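Local coordinates for putative pyrroline carboxylate reductase (Streptococcus pyogenes, PDB 2AHR), which catalyses the NAD(P)H-dependent reduction of 1-pyrroline-5-carboxylate to L-proline, the last step of proline biosynthesis, at the interface of chains A and B. Numbering follows the deposited sequence. Chains: chain A/B, putative pyrroline carboxylate reductase.

The interface of chains A and B. Residues chain A 115, 166-167, 169-170, 173; chain B 219, 222, 229, 233.
B:Ile222, the last residue of helix 215-222, packs on A:Pro169, A:Ala170 and A:Tyr173 of the long chain A helix 158-185, and its side chain can be followed outward from CB. Its CB forks into two branches. The methyl CG2 turns to the CB of A:Ala170 at 3.8 Å. The other branch, CG1, lies anti to the carbonyl carbon (chi1 -67°) and passes the CB of A:Met115, a selenomethionine, at 3.8 Å. With the chain nearly extended at chi2 (150°), the terminal CD1 rests against two residues one helical turn apart. It is 3.7 Å from the ring carbon CB of A:Pro169. It also meets the A:Tyr173 ring at its edge, in the ring plane, 3.7 Å from CE2. The two side chains cross at about a right angle. One turn back along chain B, B:Ile219 sets CG1 3.9 Å from the CB of A:Tyr173. B:Thr229, on helix 228-239, divides its two branches by polarity: CG2 packs tightly on A:Ala170 CB at 3.4 Å, while OG1 shares a hydrogen bond of 3.0 Å with A:Ser167 OG, its direction not settled. This mostly apolar patch, repeated by the two-fold with the chains exchanged, fastens helices of one subunit to the long helix of the other and probably helps hold the domain-swapped dimer together.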
loop_
_atom_site.group_PDB
_atom_site.type_symbol
_atom_site.label_atom_id
_atom_site.label_comp_id
_atom_site.label_asym_id
_atom_site.label_seq_id
_atom_site.Cartn_x
_atom_site.Cartn_y
_atom_site.Cartn_z
HETATM N N MSE A 115 24.141 -18.893 17.804
HETATM C CA MSE A 115 25.207 -18.109 18.463
HETATM C C MSE A 115 25.199 -18.227 20.007
HETATM O O MSE A 115 26.178 -17.861 20.687
HETATM C CB MSE A 115 25.133 -16.630 18.020
HETATM C CG MSE A 115 26.464 -15.815 18.172
HETATM SE SE MSE A 115 27.982 -16.480 17.403
HETATM C CE MSE A 115 27.547 -16.569 15.665
ATOM N N GLY A 166 18.429 -21.168 14.295
ATOM C CA GLY A 166 19.741 -20.721 13.819
ATOM C C GLY A 166 19.792 -19.255 13.416
ATOM O O GLY A 166 20.700 -18.505 13.834
ATOM N N SER A 167 18.807 -18.851 12.618
ATOM C CA SER A 167 18.667 -17.486 12.169
ATOM C C SER A 167 17.919 -16.608 13.147
ATOM O O SER A 167 18.180 -15.423 13.194
ATOM C CB SER A 167 17.913 -17.447 10.833
ATOM O OG SER A 167 18.686 -18.081 9.836
ATOM N N PRO A 169 17.900 -15.803 16.351
ATOM C CA PRO A 169 18.526 -14.838 17.274
ATOM C C PRO A 169 18.669 -13.444 16.665
ATOM O O PRO A 169 18.492 -12.461 17.367
ATOM C CB PRO A 169 19.895 -15.451 17.556
ATOM C CG PRO A 169 19.646 -16.917 17.484
ATOM C CD PRO A 169 18.660 -17.071 16.300
ATOM N N ALA A 170 18.979 -13.359 15.376
ATOM C CA ALA A 170 19.095 -12.059 14.705
ATOM C C ALA A 170 17.751 -11.330 14.646
ATOM O O ALA A 170 17.699 -10.095 14.781
ATOM C CB ALA A 170 19.672 -12.233 13.299
ATOM N N TYR A 173 16.965 -10.148 18.066
ATOM C CA TYR A 173 17.746 -8.948 18.371
ATOM C C TYR A 173 17.218 -7.700 17.644
ATOM O O TYR A 173 17.222 -6.598 18.193
ATOM C CB TYR A 173 19.254 -9.163 18.117
ATOM C CG TYR A 173 19.906 -10.185 19.060
ATOM C CD1 TYR A 173 19.683 -10.150 20.436
ATOM C CD2 TYR A 173 20.747 -11.180 18.565
ATOM C CE1 TYR A 173 20.271 -11.086 21.292
ATOM C CE2 TYR A 173 21.337 -12.134 19.418
ATOM C CZ TYR A 173 21.101 -12.075 20.773
ATOM O OH TYR A 173 21.693 -13.000 21.609
ATOM N N ILE B 219 23.737 -9.108 15.526
ATOM C CA ILE B 219 23.213 -9.300 14.166
ATOM C C ILE B 219 24.353 -9.469 13.163
ATOM O O ILE B 219 24.332 -10.405 12.364
ATOM C CB ILE B 219 22.241 -8.191 13.790
ATOM C CG1 ILE B 219 20.970 -8.331 14.659
ATOM C CG2 ILE B 219 21.914 -8.224 12.264
ATOM C CD1 ILE B 219 19.990 -7.172 14.523
ATOM N N ILE B 222 25.774 -13.012 13.463
ATOM C CA ILE B 222 24.865 -14.064 13.020
ATOM C C ILE B 222 24.654 -14.083 11.477
ATOM O O ILE B 222 24.379 -15.142 10.886
ATOM C CB ILE B 222 23.525 -13.951 13.827
ATOM C CG1 ILE B 222 23.769 -14.274 15.319
ATOM C CG2 ILE B 222 22.429 -14.872 13.265
ATOM C CD1 ILE B 222 22.827 -13.554 16.295
ATOM N N THR B 229 20.273 -15.946 7.184
ATOM C CA THR B 229 19.863 -14.925 8.166
ATOM C C THR B 229 19.743 -13.549 7.515
ATOM O O THR B 229 18.716 -12.851 7.677
ATOM C CB THR B 229 20.871 -14.861 9.357
ATOM O OG1 THR B 229 21.060 -16.172 9.901
ATOM C CG2 THR B 229 20.388 -13.917 10.469
ATOM N N LEU B 233 16.518 -11.199 7.433
ATOM C CA LEU B 233 16.688 -9.843 7.957
ATOM C C LEU B 233 16.240 -8.735 7.010
ATOM O O LEU B 233 15.577 -7.790 7.429
ATOM C CB LEU B 233 18.153 -9.599 8.370
ATOM C CG LEU B 233 18.313 -8.396 9.295
ATOM C CD1 LEU B 233 17.738 -8.716 10.663
ATOM C CD2 LEU B 233 19.797 -7.942 9.422
#